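Amphiphysin (Drosophila melanogaster, PDB 1URU) probably senses and stabilises membrane curvature, as in endocytosis, through a dimeric, banana-shaped coiled-coil BAR domain. Local coordinates at residues 37-42 with 137-142; 125-130 with 194-199; 65-70 with 111-116. All coordinates share one frame; numbering follows the deposited sequence.

Contact 1 (37-42 with 137-142); sequences EIFDDH and KRNRKL
Phe39 meets Arg138 in a cation-pi stack that carries most of this contact. The Phe39 CG is anti to the backbone N (chi1 -177°), and its ring reaches out to an arginine arriving from the opposite direction. The two flat groups lie face to face with planes 18° apart, and Arg138 CZ sits 3.7 Å from the Phe39 ring centroid, 5° off the ring normal. Arg138 NE passes above the rim, 3.5 Å from Phe39 CZ, while Arg138 NH2 covers the root of the ring, 3.6 Å from Phe39 CG. Asn139 OD1 comes in obliquely, 4.1 Å from Phe39 CE2. Replacing Phe39 with an alanine would probably leave the guanidinium without its pi partner and freer to turn, with a gap where the ring had been. The backbones are well separated, with Phe39 CA and Asn139 CA 10.9 Å apart. The stack thus joins helix 35-84 to helix 92-156 within the three-helix coiled coil of the BAR domain. Helix 172-239 lies against both partners: Leu189 touches Phe39 and Arg138, His190 meets the Phe39 ring edge-to-face, Tyr182 packs on Arg138, and Asn186 OD1 takes a hydrogen bond from Arg138 NH2.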
ATOM      1  N   GLU A  37     -32.547   7.307  33.910  1.00 49.70           N
ATOM      2  CA  GLU A  37     -32.533   7.898  32.575  1.00 50.10           C
ATOM      3  C   GLU A  37     -31.148   8.470  32.292  1.00 50.28           C
ATOM      4  O   GLU A  37     -30.651   8.367  31.182  1.00 50.34           O
ATOM      5  CB  GLU A  37     -33.630   8.966  32.432  1.00 50.51           C
ATOM      6  CG  GLU A  37     -35.071   8.420  32.493  1.00 51.00           C
ATOM      7  CD  GLU A  37     -36.135   9.497  32.308  1.00 53.73           C
ATOM      8  OE1 GLU A  37     -35.969  10.628  32.826  1.00 55.22           O
ATOM      9  OE2 GLU A  37     -37.151   9.226  31.626  1.00 55.65           O
ATOM     10  N   ILE A  38     -30.512   9.042  33.308  1.00 50.43           N
ATOM     11  CA  ILE A  38     -29.109   9.466  33.207  1.00 50.25           C
ATOM     12  C   ILE A  38     -28.209   8.277  32.895  1.00 50.50           C
ATOM     13  O   ILE A  38     -27.272   8.406  32.133  1.00 51.09           O
ATOM     14  CB  ILE A  38     -28.649  10.163  34.539  1.00 50.04           C
ATOM     15  CG1 ILE A  38     -29.101  11.618  34.564  1.00 50.23           C
ATOM     16  CG2 ILE A  38     -27.135  10.080  34.762  1.00 49.29           C
ATOM     17  CD1 ILE A  38     -29.481  12.111  35.941  1.00 50.21           C
ATOM     18  N   PHE A  39     -28.470   7.132  33.519  1.00 50.69           N
ATOM     19  CA  PHE A  39     -27.633   5.950  33.336  1.00 50.56           C
ATOM     20  C   PHE A  39     -27.746   5.499  31.893  1.00 50.98           C
ATOM     21  O   PHE A  39     -26.749   5.156  31.274  1.00 51.35           O
ATOM     22  CB  PHE A  39     -28.087   4.819  34.264  1.00 50.47           C
ATOM     23  CG  PHE A  39     -27.237   3.583  34.190  1.00 49.01           C
ATOM     24  CD1 PHE A  39     -26.226   3.370  35.110  1.00 48.32           C
ATOM     25  CD2 PHE A  39     -27.470   2.619  33.220  1.00 48.43           C
ATOM     26  CE1 PHE A  39     -25.442   2.229  35.050  1.00 48.11           C
ATOM     27  CE2 PHE A  39     -26.688   1.466  33.150  1.00 47.98           C
ATOM     28  CZ  PHE A  39     -25.669   1.278  34.061  1.00 48.18           C
ATOM     29  N   ASP A  40     -28.977   5.498  31.376  1.00 50.95           N
ATOM     30  CA  ASP A  40     -29.259   5.100  30.011  1.00 51.04           C
ATOM     31  C   ASP A  40     -28.497   5.947  29.034  1.00 50.56           C
ATOM     32  O   ASP A  40     -27.989   5.438  28.064  1.00 50.69           O
ATOM     33  CB  ASP A  40     -30.742   5.252  29.707  1.00 51.61           C
ATOM     34  CG  ASP A  40     -31.493   3.956  29.842  1.00 54.01           C
ATOM     35  OD1 ASP A  40     -31.799   3.359  28.775  1.00 58.77           O
ATOM     36  OD2 ASP A  40     -31.804   3.458  30.951  1.00 54.68           O
ATOM     37  N   ASP A  41     -28.454   7.250  29.277  1.00 50.25           N
ATOM     38  CA  ASP A  41     -27.741   8.165  28.404  1.00 50.08           C
ATOM     39  C   ASP A  41     -26.262   7.842  28.415  1.00 50.08           C
ATOM     40  O   ASP A  41     -25.616   7.910  27.375  1.00 49.97           O
ATOM     41  CB  ASP A  41     -27.972   9.621  28.808  1.00 49.98           C
ATOM     42  CG  ASP A  41     -29.341  10.142  28.389  1.00 49.70           C
ATOM     43  OD1 ASP A  41     -30.106   9.409  27.742  1.00 48.54           O
ATOM     44  OD2 ASP A  41     -29.760  11.275  28.694  1.00 50.89           O
ATOM     45  N   HIS A  42     -25.737   7.487  29.585  1.00 50.05           N
ATOM     46  CA  HIS A  42     -24.347   7.043  29.714  1.00 50.53           C
ATOM     47  C   HIS A  42     -24.076   5.785  28.902  1.00 50.77           C
ATOM     48  O   HIS A  42     -22.993   5.621  28.343  1.00 50.48           O
ATOM     49  CB  HIS A  42     -23.995   6.737  31.161  1.00 50.60           C
ATOM     50  CG  HIS A  42     -23.810   7.944  32.019  1.00 50.79           C
ATOM     51  ND1 HIS A  42     -22.823   8.874  31.790  1.00 51.79           N
ATOM     52  CD2 HIS A  42     -24.478   8.362  33.118  1.00 51.34           C
ATOM     53  CE1 HIS A  42     -22.890   9.816  32.716  1.00 52.48           C
ATOM     54  NE2 HIS A  42     -23.887   9.529  33.533  1.00 52.57           N
ATOM     55  N   LYS A 137     -23.762  -6.983  34.185  1.00 61.41           N
ATOM     56  CA  LYS A 137     -23.878  -7.408  35.578  1.00 61.84           C
ATOM     57  C   LYS A 137     -24.769  -6.464  36.389  1.00 62.35           C
ATOM     58  O   LYS A 137     -25.497  -6.908  37.240  1.00 62.36           O
ATOM     59  CB  LYS A 137     -22.511  -7.520  36.246  1.00 61.59           C
ATOM     60  CG  LYS A 137     -22.529  -8.367  37.497  1.00 61.89           C
ATOM     61  CD  LYS A 137     -21.140  -8.433  38.164  1.00 63.51           C
ATOM     62  CE  LYS A 137     -21.231  -8.399  39.708  1.00 65.10           C
ATOM     63  NZ  LYS A 137     -20.041  -7.733  40.333  1.00 66.50           N
ATOM     64  N   ARG A 138     -24.715  -5.164  36.138  1.00 63.41           N
ATOM     65  CA  ARG A 138     -25.590  -4.231  36.846  1.00 64.09           C
ATOM     66  C   ARG A 138     -27.026  -4.494  36.438  1.00 65.60           C
ATOM     67  O   ARG A 138     -27.872  -4.668  37.303  1.00 66.29           O
ATOM     68  CB  ARG A 138     -25.201  -2.773  36.574  1.00 63.81           C
ATOM     69  CG  ARG A 138     -26.148  -1.718  37.145  1.00 61.81           C
ATOM     70  CD  ARG A 138     -27.274  -1.300  36.207  1.00 59.86           C
ATOM     71  NE  ARG A 138     -27.775   0.022  36.546  1.00 59.80           N
ATOM     72  CZ  ARG A 138     -28.952   0.524  36.163  1.00 60.35           C
ATOM     73  NH1 ARG A 138     -29.790  -0.179  35.404  1.00 60.13           N
ATOM     74  NH2 ARG A 138     -29.295   1.761  36.532  1.00 59.63           N
ATOM     75  N   ASN A 139     -27.291  -4.542  35.131  1.00 67.09           N
ATOM     76  CA  ASN A 139     -28.638  -4.780  34.602  1.00 68.14           C
ATOM     77  C   ASN A 139     -29.210  -6.097  35.130  1.00 68.84           C
ATOM     78  O   ASN A 139     -30.390  -6.198  35.411  1.00 69.50           O
ATOM     79  CB  ASN A 139     -28.654  -4.761  33.060  1.00 68.28           C
ATOM     80  CG  ASN A 139     -28.175  -3.409  32.464  1.00 69.53           C
ATOM     81  OD1 ASN A 139     -27.839  -2.483  33.191  1.00 72.43           O
ATOM     82  ND2 ASN A 139     -28.134  -3.316  31.139  1.00 69.83           N
ATOM     83  N   ARG A 140     -28.367  -7.095  35.312  1.00 69.57           N
ATOM     84  CA  ARG A 140     -28.822  -8.395  35.797  1.00 70.47           C
ATOM     85  C   ARG A 140     -29.208  -8.301  37.288  1.00 70.81           C
ATOM     86  O   ARG A 140     -30.322  -8.644  37.674  1.00 70.66           O
ATOM     87  CB  ARG A 140     -27.697  -9.406  35.553  1.00 70.75           C
ATOM     88  CG  ARG A 140     -27.963 -10.856  35.895  1.00 72.30           C
ATOM     89  CD  ARG A 140     -26.774 -11.754  35.548  1.00 74.00           C
ATOM     90  NE  ARG A 140     -26.230 -11.401  34.226  1.00 75.80           N
ATOM     91  CZ  ARG A 140     -24.948 -11.092  33.952  1.00 77.44           C
ATOM     92  NH1 ARG A 140     -24.012 -11.089  34.906  1.00 77.02           N
ATOM     93  NH2 ARG A 140     -24.600 -10.784  32.694  1.00 77.83           N
ATOM     94  N   LYS A 141     -28.284  -7.787  38.098  1.00 71.03           N
ATOM     95  CA  LYS A 141     -28.500  -7.556  39.524  1.00 71.35           C
ATOM     96  C   LYS A 141     -29.743  -6.675  39.815  1.00 71.69           C
ATOM     97  O   LYS A 141     -30.319  -6.758  40.913  1.00 71.47           O
ATOM     98  CB  LYS A 141     -27.253  -6.904  40.166  1.00 71.34           C
ATOM     99  CG  LYS A 141     -25.907  -7.631  39.944  1.00 71.33           C
ATOM    100  CD  LYS A 141     -25.468  -8.516  41.113  1.00 72.31           C
ATOM    101  CE  LYS A 141     -25.219  -9.982  40.691  1.00 72.46           C
ATOM    102  NZ  LYS A 141     -25.767 -10.952  41.693  1.00 72.26           N
ATOM    103  N   LEU A 142     -30.135  -5.839  38.849  1.00 71.90           N
ATOM    104  CA  LEU A 142     -31.300  -4.973  38.989  1.00 72.46           C
ATOM    105  C   LEU A 142     -32.603  -5.771  38.837  1.00 73.66           C
ATOM    106  O   LEU A 142     -33.465  -5.674  39.697  1.00 73.65           O
ATOM    107  CB  LEU A 142     -31.254  -3.801  37.991  1.00 72.39           C
ATOM    108  CG  LEU A 142     -32.440  -2.810  37.902  1.00 71.17           C
ATOM    109  CD1 LEU A 142     -32.796  -2.225  39.236  1.00 70.33           C
ATOM    110  CD2 LEU A 142     -32.168  -1.669  36.936  1.00 70.78           C
TER

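Contact 2 (125-130 with 194-199); sequences TGQFPE and PALYDS
Leu196 reaches from helix 172-239 to Gln127 and Phe128 of helix 92-156, giving one methyl to each. The apolar part is the pairing with Phe128: Leu196 CD2 lies 4.1 Å from Phe128 CE2, and Leu196 CG is 4.2 Å from the same ring carbon. These two side chains run obliquely to one another, and the methyl approaches the ring neither squarely over a face nor at an edge. With its CG anti to the backbone N (chi1 174°), Leu196 extends toward the facing helix.

The second kind of contact sets a methyl against an amide. Leu196 CD1 is 3.5 Å from Gln127 NE2 and 3.9 Å from Gln127 CD, and the Gln127 and Leu196 side chains lie alongside one another, pointing opposite ways. Since a methyl carbon offers the amide nitrogen no acceptor, this is van der Waals packing. With Gln127 CG between the backbone N and the carbonyl carbon (chi1 70°) and the side chain extended beyond it, the amide is carried out to Leu196 CD1.

Both segments belong to the three-helix coiled coil of the BAR fold, whose long helices are characteristically kinked. Here the backbone N atoms of Phe128, Pro129 and Pro194 make no bond to the preceding turn; for the two prolines the imide nitrogen has no hydrogen to give. Such kinks are consistent with the curvature of the domain.

Tyr124 meets the Phe128 ring edge-to-face, and Gln50 of helix 35-84 packs on Phe128. Gln49 NE2, also of helix 35-84, donates a hydrogen bond to Leu196 O, while the neighbouring Tyr197, whose CB is directed away from segment 125-130, packs on Glu86 of the second subunit.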
ATOM      1  N   THR A 125      -9.086   0.143  23.181  1.00 49.30           N
ATOM      2  CA  THR A 125     -10.207  -0.593  22.620  1.00 50.58           C
ATOM      3  C   THR A 125     -10.639  -1.781  23.483  1.00 51.62           C
ATOM      4  O   THR A 125     -11.824  -2.134  23.486  1.00 51.55           O
ATOM      5  CB  THR A 125      -9.857  -1.061  21.213  1.00 50.32           C
ATOM      6  OG1 THR A 125      -9.681   0.086  20.371  1.00 50.82           O
ATOM      7  CG2 THR A 125     -11.013  -1.770  20.594  1.00 50.36           C
ATOM      8  N   GLY A 126      -9.679  -2.378  24.202  1.00 52.94           N
ATOM      9  CA  GLY A 126      -9.892  -3.607  24.958  1.00 53.71           C
ATOM     10  C   GLY A 126     -10.565  -3.375  26.295  1.00 54.78           C
ATOM     11  O   GLY A 126     -11.096  -4.309  26.911  1.00 55.78           O
ATOM     12  N   GLN A 127     -10.566  -2.134  26.762  1.00 55.38           N
ATOM     13  CA  GLN A 127     -11.217  -1.847  28.028  1.00 55.97           C
ATOM     14  C   GLN A 127     -12.731  -1.811  27.904  1.00 55.95           C
ATOM     15  O   GLN A 127     -13.415  -1.945  28.912  1.00 56.53           O
ATOM     16  CB  GLN A 127     -10.664  -0.577  28.673  1.00 56.20           C
ATOM     17  CG  GLN A 127     -11.027   0.706  27.986  1.00 57.12           C
ATOM     18  CD  GLN A 127     -10.039   1.823  28.272  1.00 58.26           C
ATOM     19  OE1 GLN A 127      -9.252   1.747  29.201  1.00 57.95           O
ATOM     20  NE2 GLN A 127     -10.085   2.864  27.460  1.00 61.17           N
ATOM     21  N   PHE A 128     -13.247  -1.724  26.683  1.00 55.81           N
ATOM     22  CA  PHE A 128     -14.700  -1.695  26.457  1.00 55.96           C
ATOM     23  C   PHE A 128     -15.479  -3.005  26.713  1.00 56.52           C
ATOM     24  O   PHE A 128     -16.537  -2.956  27.344  1.00 56.30           O
ATOM     25  CB  PHE A 128     -15.026  -1.142  25.062  1.00 55.68           C
ATOM     26  CG  PHE A 128     -14.638   0.287  24.891  1.00 54.00           C
ATOM     27  CD1 PHE A 128     -13.443   0.626  24.291  1.00 52.24           C
ATOM     28  CD2 PHE A 128     -15.443   1.290  25.378  1.00 54.01           C
ATOM     29  CE1 PHE A 128     -13.063   1.940  24.149  1.00 52.21           C
ATOM     30  CE2 PHE A 128     -15.076   2.618  25.231  1.00 54.45           C
ATOM     31  CZ  PHE A 128     -13.870   2.939  24.620  1.00 53.14           C
ATOM     32  N   PRO A 129     -15.028  -4.150  26.202  1.00 57.02           N
ATOM     33  CA  PRO A 129     -15.697  -5.427  26.518  1.00 57.17           C
ATOM     34  C   PRO A 129     -15.822  -5.769  28.010  1.00 57.06           C
ATOM     35  O   PRO A 129     -16.822  -6.361  28.381  1.00 56.50           O
ATOM     36  CB  PRO A 129     -14.860  -6.474  25.759  1.00 57.06           C
ATOM     37  CG  PRO A 129     -13.630  -5.807  25.387  1.00 57.28           C
ATOM     38  CD  PRO A 129     -13.953  -4.342  25.218  1.00 57.35           C
ATOM     39  N   GLU A 130     -14.855  -5.387  28.838  1.00 57.71           N
ATOM     40  CA  GLU A 130     -14.897  -5.674  30.293  1.00 58.24           C
ATOM     41  C   GLU A 130     -15.849  -4.710  31.060  1.00 56.97           C
ATOM     42  O   GLU A 130     -16.375  -5.022  32.124  1.00 55.97           O
ATOM     43  CB  GLU A 130     -13.457  -5.618  30.850  1.00 59.10           C
ATOM     44  CG  GLU A 130     -13.243  -6.060  32.300  1.00 62.07           C
ATOM     45  CD  GLU A 130     -11.764  -5.947  32.723  1.00 67.42           C
ATOM     46  OE1 GLU A 130     -11.181  -4.821  32.670  1.00 68.95           O
ATOM     47  OE2 GLU A 130     -11.162  -6.992  33.095  1.00 70.17           O
ATOM     48  N   PRO A 194     -19.091   7.719  32.623  1.00 44.35           N
ATOM     49  CA  PRO A 194     -18.717   9.063  32.146  1.00 44.00           C
ATOM     50  C   PRO A 194     -17.226   9.360  32.217  1.00 43.66           C
ATOM     51  O   PRO A 194     -16.720  10.087  31.390  1.00 43.74           O
ATOM     52  CB  PRO A 194     -19.484  10.006  33.093  1.00 43.59           C
ATOM     53  CG  PRO A 194     -19.864   9.185  34.230  1.00 43.67           C
ATOM     54  CD  PRO A 194     -20.050   7.794  33.736  1.00 44.08           C
ATOM     55  N   ALA A 195     -16.565   8.846  33.238  1.00 44.17           N
ATOM     56  CA  ALA A 195     -15.124   8.920  33.365  1.00 44.66           C
ATOM     57  C   ALA A 195     -14.458   8.384  32.114  1.00 45.09           C
ATOM     58  O   ALA A 195     -13.579   9.036  31.587  1.00 45.76           O
ATOM     59  CB  ALA A 195     -14.657   8.129  34.609  1.00 44.67           C
ATOM     60  N   LEU A 196     -14.896   7.209  31.651  1.00 45.80           N
ATOM     61  CA  LEU A 196     -14.365   6.544  30.451  1.00 46.47           C
ATOM     62  C   LEU A 196     -14.696   7.304  29.186  1.00 46.77           C
ATOM     63  O   LEU A 196     -13.889   7.370  28.259  1.00 46.75           O
ATOM     64  CB  LEU A 196     -14.924   5.107  30.329  1.00 46.62           C
ATOM     65  CG  LEU A 196     -14.641   4.220  29.081  1.00 47.05           C
ATOM     66  CD1 LEU A 196     -13.152   4.109  28.710  1.00 47.14           C
ATOM     67  CD2 LEU A 196     -15.211   2.827  29.300  1.00 45.78           C
ATOM     68  N   TYR A 197     -15.896   7.853  29.146  1.00 47.41           N
ATOM     69  CA  TYR A 197     -16.333   8.666  28.033  1.00 48.17           C
ATOM     70  C   TYR A 197     -15.460   9.901  27.868  1.00 48.71           C
ATOM     71  O   TYR A 197     -15.170  10.312  26.752  1.00 48.39           O
ATOM     72  CB  TYR A 197     -17.798   9.079  28.227  1.00 48.27           C
ATOM     73  CG  TYR A 197     -18.406   9.655  26.984  1.00 48.15           C
ATOM     74  CD1 TYR A 197     -18.453   8.907  25.801  1.00 49.46           C
ATOM     75  CD2 TYR A 197     -18.896  10.955  26.961  1.00 48.39           C
ATOM     76  CE1 TYR A 197     -18.983   9.439  24.626  1.00 49.56           C
ATOM     77  CE2 TYR A 197     -19.443  11.495  25.794  1.00 49.57           C
ATOM     78  CZ  TYR A 197     -19.477  10.729  24.628  1.00 50.15           C
ATOM     79  OH  TYR A 197     -20.005  11.248  23.469  1.00 52.57           O
ATOM     80  N   ASP A 198     -15.034  10.488  28.976  1.00 49.63           N
ATOM     81  CA  ASP A 198     -14.221  11.693  28.911  1.00 50.90           C
ATOM     82  C   ASP A 198     -12.807  11.363  28.488  1.00 50.52           C
ATOM     83  O   ASP A 198     -12.219  12.103  27.714  1.00 51.21           O
ATOM     84  CB  ASP A 198     -14.257  12.444  30.235  1.00 51.87           C
ATOM     85  CG  ASP A 198     -15.640  13.015  30.523  1.00 55.70           C
ATOM     86  OD1 ASP A 198     -16.291  13.462  29.534  1.00 61.02           O
ATOM     87  OD2 ASP A 198     -16.161  13.043  31.673  1.00 58.76           O
ATOM     88  N   SER A 199     -12.278  10.232  28.941  1.00 50.21           N
ATOM     89  CA  SER A 199     -11.006   9.724  28.434  1.00 50.23           C
ATOM     90  C   SER A 199     -10.894   9.731  26.903  1.00 50.17           C
ATOM     91  O   SER A 199      -9.797   9.861  26.383  1.00 50.26           O
ATOM     92  CB  SER A 199     -10.734   8.313  28.950  1.00 50.41           C
ATOM     93  OG  SER A 199     -11.643   7.385  28.396  1.00 50.31           O
TER

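Contact 3 (65-70 with 111-116)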
ATOM      1  N   ARG A  65      -1.587  -3.554   7.234  1.00 46.75           N
ATOM      2  CA  ARG A  65      -1.203  -4.569   6.262  1.00 46.66           C
ATOM      3  C   ARG A  65      -1.201  -4.001   4.836  1.00 44.88           C
ATOM      4  O   ARG A  65      -0.442  -4.454   3.997  1.00 45.75           O
ATOM      5  CB  ARG A  65      -2.030  -5.868   6.393  1.00 47.25           C
ATOM      6  CG  ARG A  65      -3.470  -5.760   6.065  1.00 49.04           C
ATOM      7  CD  ARG A  65      -4.068  -6.993   5.353  1.00 52.02           C
ATOM      8  NE  ARG A  65      -5.243  -6.539   4.603  1.00 54.15           N
ATOM      9  CZ  ARG A  65      -5.321  -6.405   3.293  1.00 55.27           C
ATOM     10  NH1 ARG A  65      -4.312  -6.767   2.491  1.00 56.62           N
ATOM     11  NH2 ARG A  65      -6.440  -5.921   2.775  1.00 55.57           N
ATOM     12  N   CYS A  66      -2.004  -2.986   4.556  1.00 42.53           N
ATOM     13  CA  CYS A  66      -1.929  -2.393   3.237  1.00 40.23           C
ATOM     14  C   CYS A  66      -0.604  -1.660   3.044  1.00 42.33           C
ATOM     15  O   CYS A  66      -0.039  -1.683   1.957  1.00 42.71           O
ATOM     16  CB  CYS A  66      -3.142  -1.522   2.942  1.00 39.60           C
ATOM     17  SG  CYS A  66      -4.563  -2.567   2.521  1.00 23.37           S
ATOM     18  N   VAL A  67      -0.109  -1.064   4.124  1.00 43.28           N
ATOM     19  CA  VAL A  67       1.188  -0.399   4.178  1.00 44.20           C
ATOM     20  C   VAL A  67       2.332  -1.414   4.035  1.00 45.38           C
ATOM     21  O   VAL A  67       3.235  -1.233   3.217  1.00 45.84           O
ATOM     22  CB  VAL A  67       1.379   0.351   5.550  1.00 44.11           C
ATOM     23  CG1 VAL A  67       2.794   0.837   5.687  1.00 43.75           C
ATOM     24  CG2 VAL A  67       0.358   1.509   5.738  1.00 43.79           C
ATOM     25  N   ARG A  68       2.304  -2.442   4.881  1.00 46.40           N
ATOM     26  CA  ARG A  68       3.259  -3.535   4.868  1.00 47.30           C
ATOM     27  C   ARG A  68       3.420  -4.049   3.444  1.00 47.04           C
ATOM     28  O   ARG A  68       4.531  -4.119   2.931  1.00 46.88           O
ATOM     29  CB  ARG A  68       2.804  -4.676   5.803  1.00 47.75           C
ATOM     30  CG  ARG A  68       3.604  -4.779   7.104  1.00 50.93           C
ATOM     31  CD  ARG A  68       2.837  -5.317   8.335  1.00 54.23           C
ATOM     32  NE  ARG A  68       3.194  -4.555   9.542  1.00 58.63           N
ATOM     33  CZ  ARG A  68       3.020  -4.960  10.816  1.00 61.01           C
ATOM     34  NH1 ARG A  68       2.487  -6.150  11.094  1.00 61.98           N
ATOM     35  NH2 ARG A  68       3.402  -4.166  11.823  1.00 60.24           N
ATOM     36  N   ALA A  69       2.310  -4.383   2.800  1.00 46.96           N
ATOM     37  CA  ALA A  69       2.350  -4.867   1.417  1.00 47.05           C
ATOM     38  C   ALA A  69       2.947  -3.831   0.448  1.00 46.92           C
ATOM     39  O   ALA A  69       3.604  -4.206  -0.533  1.00 47.46           O
ATOM     40  CB  ALA A  69       0.964  -5.265   0.959  1.00 46.88           C
ATOM     41  N   ALA A  70       2.719  -2.546   0.720  1.00 46.14           N
ATOM     42  CA  ALA A  70       3.269  -1.472  -0.107  1.00 46.19           C
ATOM     43  C   ALA A  70       4.803  -1.366   0.034  1.00 45.90           C
ATOM     44  O   ALA A  70       5.515  -1.160  -0.951  1.00 45.05           O
ATOM     45  CB  ALA A  70       2.595  -0.130   0.240  1.00 45.99           C
ATOM     46  N   HIS A 111       7.002   0.018  11.674  1.00 51.40           N
ATOM     47  CA  HIS A 111       7.280  -0.347  13.072  1.00 52.15           C
ATOM     48  C   HIS A 111       6.461   0.586  13.947  1.00 51.31           C
ATOM     49  O   HIS A 111       5.671   0.142  14.794  1.00 51.25           O
ATOM     50  CB  HIS A 111       8.806  -0.270  13.373  1.00 52.93           C
ATOM     51  CG  HIS A 111       9.182  -0.261  14.838  1.00 56.08           C
ATOM     52  ND1 HIS A 111       9.240  -1.404  15.616  1.00 60.02           N
ATOM     53  CD2 HIS A 111       9.579   0.756  15.644  1.00 58.35           C
ATOM     54  CE1 HIS A 111       9.631  -1.084  16.841  1.00 60.78           C
ATOM     55  NE2 HIS A 111       9.839   0.220  16.885  1.00 60.88           N
ATOM     56  N   LYS A 112       6.629   1.879  13.700  1.00 50.35           N
ATOM     57  CA  LYS A 112       5.941   2.904  14.452  1.00 49.70           C
ATOM     58  C   LYS A 112       4.413   2.727  14.364  1.00 49.03           C
ATOM     59  O   LYS A 112       3.721   2.984  15.342  1.00 48.94           O
ATOM     60  CB  LYS A 112       6.365   4.287  13.969  1.00 49.77           C
ATOM     61  CG  LYS A 112       7.828   4.678  14.225  1.00 51.48           C
ATOM     62  CD  LYS A 112       8.041   6.121  13.780  1.00 54.29           C
ATOM     63  CE  LYS A 112       9.488   6.628  13.862  1.00 56.28           C
ATOM     64  NZ  LYS A 112       9.822   7.540  12.666  1.00 56.11           N
ATOM     65  N   LEU A 113       3.890   2.261  13.223  1.00 47.97           N
ATOM     66  CA  LEU A 113       2.438   2.096  13.068  1.00 47.14           C
ATOM     67  C   LEU A 113       1.949   0.913  13.903  1.00 47.12           C
ATOM     68  O   LEU A 113       1.017   1.046  14.681  1.00 47.42           O
ATOM     69  CB  LEU A 113       2.015   1.901  11.597  1.00 46.61           C
ATOM     70  CG  LEU A 113       2.109   3.040  10.586  1.00 44.46           C
ATOM     71  CD1 LEU A 113       1.654   2.554   9.260  1.00 44.13           C
ATOM     72  CD2 LEU A 113       1.294   4.232  10.985  1.00 44.41           C
ATOM     73  N   GLY A 114       2.583  -0.244  13.741  1.00 47.08           N
ATOM     74  CA  GLY A 114       2.177  -1.454  14.439  1.00 46.71           C
ATOM     75  C   GLY A 114       2.581  -1.559  15.898  1.00 46.60           C
ATOM     76  O   GLY A 114       2.197  -2.532  16.569  1.00 46.86           O
ATOM     77  N   ASP A 115       3.343  -0.579  16.386  1.00 46.06           N
ATOM     78  CA  ASP A 115       3.855  -0.593  17.747  1.00 45.84           C
ATOM     79  C   ASP A 115       3.405   0.653  18.500  1.00 45.48           C
ATOM     80  O   ASP A 115       2.480   0.581  19.303  1.00 45.10           O
ATOM     81  CB  ASP A 115       5.383  -0.718  17.753  1.00 46.21           C
ATOM     82  CG  ASP A 115       5.970  -0.720  19.155  1.00 46.13           C
ATOM     83  OD1 ASP A 115       7.193  -0.946  19.300  1.00 47.06           O
ATOM     84  OD2 ASP A 115       5.291  -0.513  20.173  1.00 46.73           O
ATOM     85  N   GLN A 116       4.055   1.790  18.243  1.00 45.22           N
ATOM     86  CA  GLN A 116       3.723   3.044  18.930  1.00 45.04           C
ATOM     87  C   GLN A 116       2.247   3.462  18.745  1.00 44.58           C
ATOM     88  O   GLN A 116       1.619   3.866  19.702  1.00 44.45           O
ATOM     89  CB  GLN A 116       4.665   4.180  18.489  1.00 45.04           C
ATOM     90  CG  GLN A 116       6.002   4.245  19.227  1.00 46.39           C
ATOM     91  CD  GLN A 116       6.943   3.072  18.897  1.00 48.75           C
ATOM     92  OE1 GLN A 116       7.404   2.923  17.765  1.00 49.43           O
ATOM     93  NE2 GLN A 116       7.212   2.234  19.892  1.00 52.15           N
TER
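Two side-chain torsions bring Val67 and Leu113 together: Val67 has CG1 anti to its backbone N (chi1 171°), and Leu113 is stretched so that CD1 lies anti to CA (chi2 179°). The side chains therefore reach toward each other tip to tip. Leu113 CD1 touches both valine methyls, 3.9 Å from Val67 CG2 and 4.1 Å from Val67 CG1. Backbone spacing agrees, since Val67 CA and Leu113 CA are 9.3 Å apart.

Arg68 approaches differently. Its chain, bent at chi2 and chi3, carries Arg68 NH2 to within 4.0 Å of Gly114 CA, obliquely to the guanidinium plane. Gly114 has no side chain to intervene, and it lies in a wider pi-type turn spanning 113-116.

The apolar pair belongs to the apolar interior of the BAR three-helix coiled coil. Phe60 and Ile64 on helix 35-84 and Leu211 on helix 172-239 also pack on Leu113, while Phe109 packs on Val67. Nearby, Cys66 touches Ala73 of the second subunit, which places segment 65-70 at the dimer interface.

Between the two segments, methyl-to-methyl dispersion supplies the buried part and a backbone carbon meets the exposed Arg68; the chemistry implies cohesion through shape and hydrophobicity, with no directional polar bond between the two segments.

From the N terminus, helix 35-84 supplies segments 37-42 and 65-70 before the chain turns back into helix 92-156. Contact 3 closes the first loop, at 111-116, and lies nested inside the larger loop that contact 1 closes at 137-142; both join the same two helices, and the centres of the two contacts are about 40 Å apart, on opposite sides of the chain's centre. Contact 2 opens at 125-130, after contact 3 has closed, and ends at 194-199 beyond contact 1, so it crosses contact 1 and brings in helix 172-239. Contacts 1 and 2 also touch, His42 CE1 lying 3.4 Å from Pro194 CB, whereas contacts 2 and 3 stay about 12 Å apart at their nearest atoms.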